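Local structure of serpin-ZX (3LE2) at residues P204-Y217 against H266-P280. The protein inhibits proteases such as metacaspase-9 and RD21A, acting as bait through a reactive centre loop that the target cleaves and becomes covalently bound to. Residues are numbered along the deposited sequence; the frame is centred on the assembly and turned at random.
Sequences PFMTSKKKQYVSAY and HIPRRQVKVREFKIP
Met206 and Ile279 bond reciprocally through their backbones, with Met206 N 2.6 Å from Ile279 O; Gln212 and Val272 do the same, Val272 N lying 2.7 Å from Gln212 O. These two short antiparallel pairings of the serpin fold are joined through the 208-211 turn and the 275-276 corner. Thr207 OG1, swung anti to its own nitrogen (chi1 -168°), donates in the carbonyl plane to Phe277 O at 2.7 Å. One water bridges Ser208 O and Arg275 O, and another Lys209 O and Val274 N. Lys211 NZ and Lys273 NZ approach to 4.1 Å, and a water accepts from Lys211 NZ and, more weakly, from Lys273 NZ; Glu359 pairs with Lys211 and probably offsets the repulsion.

Just beyond the turn, Gln212 bends at chi2 (-67°) and lays its amide almost flat over Phe277, CG 3.7 Å from the ring centroid. Gln271 CG sits centrally over one face of Tyr213, 3.5 Å from that centroid. Farther along, His266 points its CD2 edge into the face of Tyr217, planes 64° apart, while Phe262 O accepts from His266 ND1.

Strand 277-289 pairs antiparallel with 200-207 and 326-335 and parallel with 361-365, whereas 212-217 pairs with both 271-274 and 220-226. Lys211 lies near Gly354 of the reactive bond, which puts the 208-211 turn close to the reactive centre loop.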
loop_
_atom_site.group_PDB
_atom_site.type_symbol
_atom_site.label_atom_id
_atom_site.label_comp_id
_atom_site.label_asym_id
_atom_site.label_seq_id
_atom_site.Cartn_x
_atom_site.Cartn_y
_atom_site.Cartn_z
ATOM N N PRO A 204 8.901 -14.625 -17.466
ATOM C CA PRO A 204 8.786 -15.814 -16.610
ATOM C C PRO A 204 7.419 -15.897 -15.902
ATOM O O PRO A 204 7.062 -15.006 -15.128
ATOM C CB PRO A 204 9.901 -15.621 -15.561
ATOM C CG PRO A 204 10.643 -14.369 -15.946
ATOM C CD PRO A 204 9.814 -13.610 -16.911
ATOM N N PHE A 205 6.668 -16.958 -16.177
ATOM C CA PHE A 205 5.424 -17.241 -15.478
ATOM C C PHE A 205 5.592 -18.438 -14.548
ATOM O O PHE A 205 6.002 -19.514 -14.987
ATOM C CB PHE A 205 4.309 -17.567 -16.469
ATOM C CG PHE A 205 3.707 -16.363 -17.144
ATOM C CD1 PHE A 205 2.637 -15.692 -16.568
ATOM C CD2 PHE A 205 4.186 -15.923 -18.368
ATOM C CE1 PHE A 205 2.056 -14.609 -17.191
ATOM C CE2 PHE A 205 3.609 -14.822 -19.003
ATOM C CZ PHE A 205 2.542 -14.164 -18.411
ATOM N N MET A 206 5.265 -18.252 -13.272
ATOM C CA MET A 206 5.234 -19.356 -12.324
ATOM C C MET A 206 3.964 -20.172 -12.540
ATOM O O MET A 206 2.950 -19.647 -13.000
ATOM C CB MET A 206 5.262 -18.821 -10.895
ATOM C CG MET A 206 6.360 -17.820 -10.647
ATOM S SD MET A 206 6.473 -17.320 -8.927
ATOM C CE MET A 206 4.803 -16.751 -8.624
ATOM N N THR A 207 4.021 -21.458 -12.211
ATOM C CA THR A 207 2.845 -22.313 -12.320
ATOM C C THR A 207 2.765 -23.309 -11.178
ATOM O O THR A 207 3.707 -23.453 -10.394
ATOM C CB THR A 207 2.793 -23.084 -13.652
ATOM O OG1 THR A 207 1.494 -23.669 -13.807
ATOM C CG2 THR A 207 3.854 -24.179 -13.682
ATOM N N SER A 208 1.621 -23.978 -11.082
ATOM C CA SER A 208 1.377 -24.963 -10.035
ATOM C C SER A 208 0.199 -25.856 -10.392
ATOM O O SER A 208 -0.674 -25.483 -11.180
ATOM C CB SER A 208 1.105 -24.289 -8.695
ATOM O OG SER A 208 0.737 -25.259 -7.734
ATOM N N LYS A 209 0.181 -27.050 -9.813
ATOM C CA LYS A 209 -0.929 -27.962 -10.036
ATOM C C LYS A 209 -1.692 -28.164 -8.745
ATOM O O LYS A 209 -2.713 -28.835 -8.729
ATOM C CB LYS A 209 -0.460 -29.300 -10.624
ATOM C CG LYS A 209 -0.479 -29.340 -12.156
ATOM C CD LYS A 209 -0.084 -30.712 -12.695
ATOM C CE LYS A 209 -0.447 -30.856 -14.172
ATOM N NZ LYS A 209 0.056 -29.723 -15.011
ATOM N N LYS A 210 -1.191 -27.564 -7.667
ATOM C CA LYS A 210 -1.905 -27.554 -6.402
ATOM C C LYS A 210 -3.205 -26.760 -6.519
ATOM O O LYS A 210 -3.404 -25.996 -7.459
ATOM C CB LYS A 210 -1.037 -26.964 -5.293
ATOM C CG LYS A 210 0.238 -27.742 -5.027
ATOM C CD LYS A 210 0.713 -27.540 -3.595
ATOM C CE LYS A 210 2.086 -28.148 -3.365
ATOM N NZ LYS A 210 3.181 -27.299 -3.935
ATOM N N LYS A 211 -4.092 -26.932 -5.552
ATOM C CA LYS A 211 -5.343 -26.199 -5.570
ATOM C C LYS A 211 -5.089 -24.752 -5.150
ATOM O O LYS A 211 -4.185 -24.481 -4.364
ATOM C CB LYS A 211 -6.352 -26.887 -4.658
ATOM C CG LYS A 211 -6.636 -28.343 -5.052
ATOM C CD LYS A 211 -7.712 -28.986 -4.164
ATOM C CE LYS A 211 -7.828 -30.505 -4.388
ATOM N NZ LYS A 211 -8.413 -30.893 -5.711
ATOM N N GLN A 212 -5.869 -23.818 -5.683
ATOM C CA GLN A 212 -5.681 -22.407 -5.336
ATOM C C GLN A 212 -6.971 -21.728 -4.834
ATOM O O GLN A 212 -8.075 -22.138 -5.187
ATOM C CB GLN A 212 -5.111 -21.634 -6.535
ATOM C CG GLN A 212 -3.879 -22.278 -7.225
ATOM C CD GLN A 212 -2.640 -22.281 -6.357
ATOM O OE1 GLN A 212 -2.433 -21.381 -5.546
ATOM N NE2 GLN A 212 -1.808 -23.306 -6.514
ATOM N N TYR A 213 -6.822 -20.692 -4.010
ATOM C CA TYR A 213 -7.936 -19.808 -3.653
ATOM C C TYR A 213 -8.322 -18.923 -4.845
ATOM O O TYR A 213 -7.816 -17.803 -4.993
ATOM C CB TYR A 213 -7.566 -18.906 -2.460
ATOM C CG TYR A 213 -7.299 -19.644 -1.160
ATOM C CD1 TYR A 213 -8.349 -20.167 -0.406
ATOM C CD2 TYR A 213 -5.993 -19.801 -0.677
ATOM C CE1 TYR A 213 -8.115 -20.841 0.783
ATOM C CE2 TYR A 213 -5.746 -20.466 0.498
ATOM C CZ TYR A 213 -6.820 -20.990 1.229
ATOM O OH TYR A 213 -6.598 -21.652 2.410
ATOM N N VAL A 214 -9.204 -19.424 -5.701
ATOM C CA VAL A 214 -9.674 -18.633 -6.833
ATOM C C VAL A 214 -11.208 -18.596 -6.902
ATOM O O VAL A 214 -11.864 -19.631 -6.773
ATOM C CB VAL A 214 -9.120 -19.178 -8.162
ATOM C CG1 VAL A 214 -9.543 -18.290 -9.328
ATOM C CG2 VAL A 214 -7.607 -19.292 -8.098
ATOM N N SER A 215 -11.771 -17.402 -7.085
ATOM C CA SER A 215 -13.196 -17.248 -7.377
ATOM C C SER A 215 -13.363 -16.483 -8.692
ATOM O O SER A 215 -12.602 -15.561 -8.989
ATOM C CB SER A 215 -13.934 -16.491 -6.262
ATOM O OG SER A 215 -13.905 -17.176 -5.024
ATOM N N ALA A 216 -14.376 -16.861 -9.464
ATOM C CA ALA A 216 -14.734 -16.139 -10.668
ATOM C C ALA A 216 -15.984 -15.304 -10.440
ATOM O O ALA A 216 -16.901 -15.700 -9.722
ATOM C CB ALA A 216 -14.939 -17.105 -11.832
ATOM N N TYR A 217 -16.001 -14.138 -11.061
ATOM C CA TYR A 217 -17.107 -13.222 -10.975
ATOM C C TYR A 217 -17.466 -12.751 -12.394
ATOM O O TYR A 217 -16.885 -13.204 -13.379
ATOM C CB TYR A 217 -16.722 -12.040 -10.083
ATOM C CG TYR A 217 -16.311 -12.454 -8.687
ATOM C CD1 TYR A 217 -17.266 -12.686 -7.701
ATOM C CD2 TYR A 217 -14.978 -12.616 -8.354
ATOM C CE1 TYR A 217 -16.900 -13.065 -6.425
ATOM C CE2 TYR A 217 -14.602 -13.003 -7.080
ATOM C CZ TYR A 217 -15.567 -13.225 -6.115
ATOM O OH TYR A 217 -15.205 -13.605 -4.835
ATOM N N HIS A 266 -14.887 -9.868 -2.188
ATOM C CA HIS A 266 -14.183 -10.610 -3.241
ATOM C C HIS A 266 -12.909 -11.264 -2.710
ATOM O O HIS A 266 -11.812 -11.036 -3.228
ATOM C CB HIS A 266 -13.917 -9.697 -4.447
ATOM C CG HIS A 266 -15.178 -9.246 -5.112
ATOM N ND1 HIS A 266 -15.918 -8.178 -4.653
ATOM C CD2 HIS A 266 -15.875 -9.767 -6.151
ATOM C CE1 HIS A 266 -17.000 -8.041 -5.402
ATOM N NE2 HIS A 266 -16.997 -8.991 -6.318
ATOM N N ILE A 267 -13.092 -12.054 -1.652
ATOM C CA ILE A 267 -12.036 -12.806 -0.988
ATOM C C ILE A 267 -12.323 -14.300 -1.179
ATOM O O ILE A 267 -13.264 -14.846 -0.585
ATOM C CB ILE A 267 -11.991 -12.469 0.523
ATOM C CG1 ILE A 267 -11.557 -11.028 0.738
ATOM C CG2 ILE A 267 -11.023 -13.379 1.289
ATOM C CD1 ILE A 267 -11.646 -10.601 2.188
ATOM N N PRO A 268 -11.533 -14.963 -2.037
ATOM C CA PRO A 268 -11.803 -16.378 -2.312
ATOM C C PRO A 268 -11.417 -17.180 -1.092
ATOM O O PRO A 268 -10.271 -17.088 -0.665
ATOM C CB PRO A 268 -10.836 -16.719 -3.457
ATOM C CG PRO A 268 -10.100 -15.452 -3.794
ATOM C CD PRO A 268 -10.310 -14.473 -2.703
ATOM N N ARG A 269 -12.329 -17.968 -0.544
ATOM C CA ARG A 269 -12.033 -18.665 0.703
ATOM C C ARG A 269 -11.876 -20.171 0.545
ATOM O O ARG A 269 -11.499 -20.854 1.495
ATOM C CB ARG A 269 -13.077 -18.329 1.770
ATOM C CG ARG A 269 -12.915 -16.924 2.295
ATOM C CD ARG A 269 -13.852 -16.632 3.463
ATOM N NE ARG A 269 -13.557 -15.319 4.033
ATOM C CZ ARG A 269 -14.077 -14.180 3.589
ATOM N NH1 ARG A 269 -14.937 -14.185 2.573
ATOM N NH2 ARG A 269 -13.745 -13.037 4.165
ATOM N N ARG A 270 -12.165 -20.684 -0.646
ATOM C CA ARG A 270 -11.976 -22.106 -0.932
ATOM C C ARG A 270 -10.841 -22.345 -1.928
ATOM O O ARG A 270 -10.768 -21.690 -2.975
ATOM C CB ARG A 270 -13.250 -22.722 -1.506
ATOM C CG ARG A 270 -14.391 -22.782 -0.542
ATOM C CD ARG A 270 -15.496 -23.677 -1.067
ATOM N NE ARG A 270 -16.589 -23.769 -0.104
ATOM C CZ ARG A 270 -16.547 -24.504 1.005
ATOM N NH1 ARG A 270 -15.462 -25.220 1.287
ATOM N NH2 ARG A 270 -17.586 -24.524 1.832
ATOM N N GLN A 271 -9.969 -23.293 -1.609
ATOM C CA GLN A 271 -8.997 -23.763 -2.587
ATOM C C GLN A 271 -9.697 -24.679 -3.557
ATOM O O GLN A 271 -10.325 -25.653 -3.152
ATOM C CB GLN A 271 -7.858 -24.511 -1.909
ATOM C CG GLN A 271 -6.980 -23.607 -1.077
ATOM C CD GLN A 271 -5.876 -24.359 -0.369
ATOM O OE1 GLN A 271 -6.137 -25.194 0.485
ATOM N NE2 GLN A 271 -4.633 -24.045 -0.707
ATOM N N VAL A 272 -9.598 -24.357 -4.840
ATOM C CA VAL A 272 -10.252 -25.144 -5.866
ATOM C C VAL A 272 -9.249 -25.683 -6.871
ATOM O O VAL A 272 -8.092 -25.269 -6.908
ATOM C CB VAL A 272 -11.380 -24.352 -6.589
ATOM C CG1 VAL A 272 -12.374 -23.798 -5.571
ATOM C CG2 VAL A 272 -10.807 -23.228 -7.448
ATOM N N LYS A 273 -9.707 -26.633 -7.671
ATOM C CA LYS A 273 -8.877 -27.268 -8.676
ATOM C C LYS A 273 -8.629 -26.279 -9.804
ATOM O O LYS A 273 -9.570 -25.658 -10.314
ATOM C CB LYS A 273 -9.583 -28.521 -9.212
ATOM C CG LYS A 273 -8.706 -29.473 -10.021
ATOM C CD LYS A 273 -9.495 -30.720 -10.435
ATOM C CE LYS A 273 -8.581 -31.919 -10.687
ATOM N NZ LYS A 273 -7.859 -32.362 -9.452
ATOM N N VAL A 274 -7.366 -26.128 -10.193
ATOM C CA VAL A 274 -7.022 -25.284 -11.333
ATOM C C VAL A 274 -6.596 -26.166 -12.497
ATOM O O VAL A 274 -5.942 -27.187 -12.298
ATOM C CB VAL A 274 -5.863 -24.316 -11.001
ATOM C CG1 VAL A 274 -6.255 -23.370 -9.877
ATOM C CG2 VAL A 274 -4.602 -25.100 -10.634
ATOM N N ARG A 275 -6.977 -25.793 -13.710
ATOM C CA ARG A 275 -6.437 -26.479 -14.873
ATOM C C ARG A 275 -5.195 -25.725 -15.367
ATOM O O ARG A 275 -4.062 -26.160 -15.163
ATOM C CB ARG A 275 -7.485 -26.623 -15.975
ATOM C CG ARG A 275 -6.865 -26.960 -17.314
ATOM C CD ARG A 275 -7.874 -27.485 -18.300
ATOM N NE ARG A 275 -8.901 -26.510 -18.630
ATOM C CZ ARG A 275 -8.843 -25.678 -19.662
ATOM N NH1 ARG A 275 -7.789 -25.683 -20.469
ATOM N NH2 ARG A 275 -9.845 -24.835 -19.881
ATOM N N GLU A 276 -5.410 -24.584 -16.002
ATOM C CA GLU A 276 -4.305 -23.703 -16.347
ATOM C C GLU A 276 -4.120 -22.627 -15.288
ATOM O O GLU A 276 -5.071 -21.926 -14.932
ATOM C CB GLU A 276 -4.532 -23.066 -17.710
ATOM C CG GLU A 276 -3.801 -23.769 -18.819
ATOM C CD GLU A 276 -3.311 -22.791 -19.858
ATOM O OE1 GLU A 276 -2.143 -22.347 -19.759
ATOM O OE2 GLU A 276 -4.105 -22.450 -20.762
ATOM N N PHE A 277 -2.892 -22.506 -14.792
ATOM C CA PHE A 277 -2.572 -21.586 -13.703
ATOM C C PHE A 277 -1.217 -20.913 -13.905
ATOM O O PHE A 277 -0.178 -21.544 -13.723
ATOM C CB PHE A 277 -2.564 -22.332 -12.373
ATOM C CG PHE A 277 -2.355 -21.448 -11.186
ATOM C CD1 PHE A 277 -3.278 -20.472 -10.865
ATOM C CD2 PHE A 277 -1.242 -21.598 -10.386
ATOM C CE1 PHE A 277 -3.088 -19.649 -9.774
ATOM C CE2 PHE A 277 -1.044 -20.785 -9.293
ATOM C CZ PHE A 277 -1.968 -19.810 -8.983
ATOM N N LYS A 278 -1.229 -19.634 -14.274
ATOM C CA LYS A 278 0.017 -18.936 -14.590
ATOM C C LYS A 278 0.125 -17.569 -13.925
ATOM O O LYS A 278 -0.726 -16.702 -14.127
ATOM C CB LYS A 278 0.172 -18.789 -16.103
ATOM C CG LYS A 278 0.300 -20.105 -16.849
ATOM C CD LYS A 278 1.594 -20.824 -16.500
ATOM C CE LYS A 278 1.659 -22.194 -17.164
ATOM N NZ LYS A 278 1.479 -22.099 -18.645
ATOM N N ILE A 279 1.197 -17.383 -13.161
ATOM C CA ILE A 279 1.460 -16.126 -12.466
ATOM C C ILE A 279 2.818 -15.530 -12.882
ATOM O O ILE A 279 3.867 -16.145 -12.663
ATOM C CB ILE A 279 1.450 -16.345 -10.935
ATOM C CG1 ILE A 279 0.152 -17.014 -10.512
ATOM C CG2 ILE A 279 1.593 -15.033 -10.196
ATOM C CD1 ILE A 279 -1.079 -16.223 -10.917
ATOM N N PRO A 280 2.813 -14.321 -13.472
ATOM C CA PRO A 280 4.116 -13.746 -13.835
ATOM C C PRO A 280 4.916 -13.350 -12.611
ATOM O O PRO A 280 4.336 -12.836 -11.645
ATOM C CB PRO A 280 3.730 -12.486 -14.610
ATOM C CG PRO A 280 2.383 -12.113 -14.073
ATOM C CD PRO A 280 1.697 -13.442 -13.863
HETATM O O HOH W 1 -1.303 -25.553 -14.056
HETATM O O HOH W 2 -5.352 -28.060 -8.744
HETATM O O HOH W 3 -5.699 -31.439 -7.398
HETATM O O HOH W 4 -12.787 -19.520 -3.605
#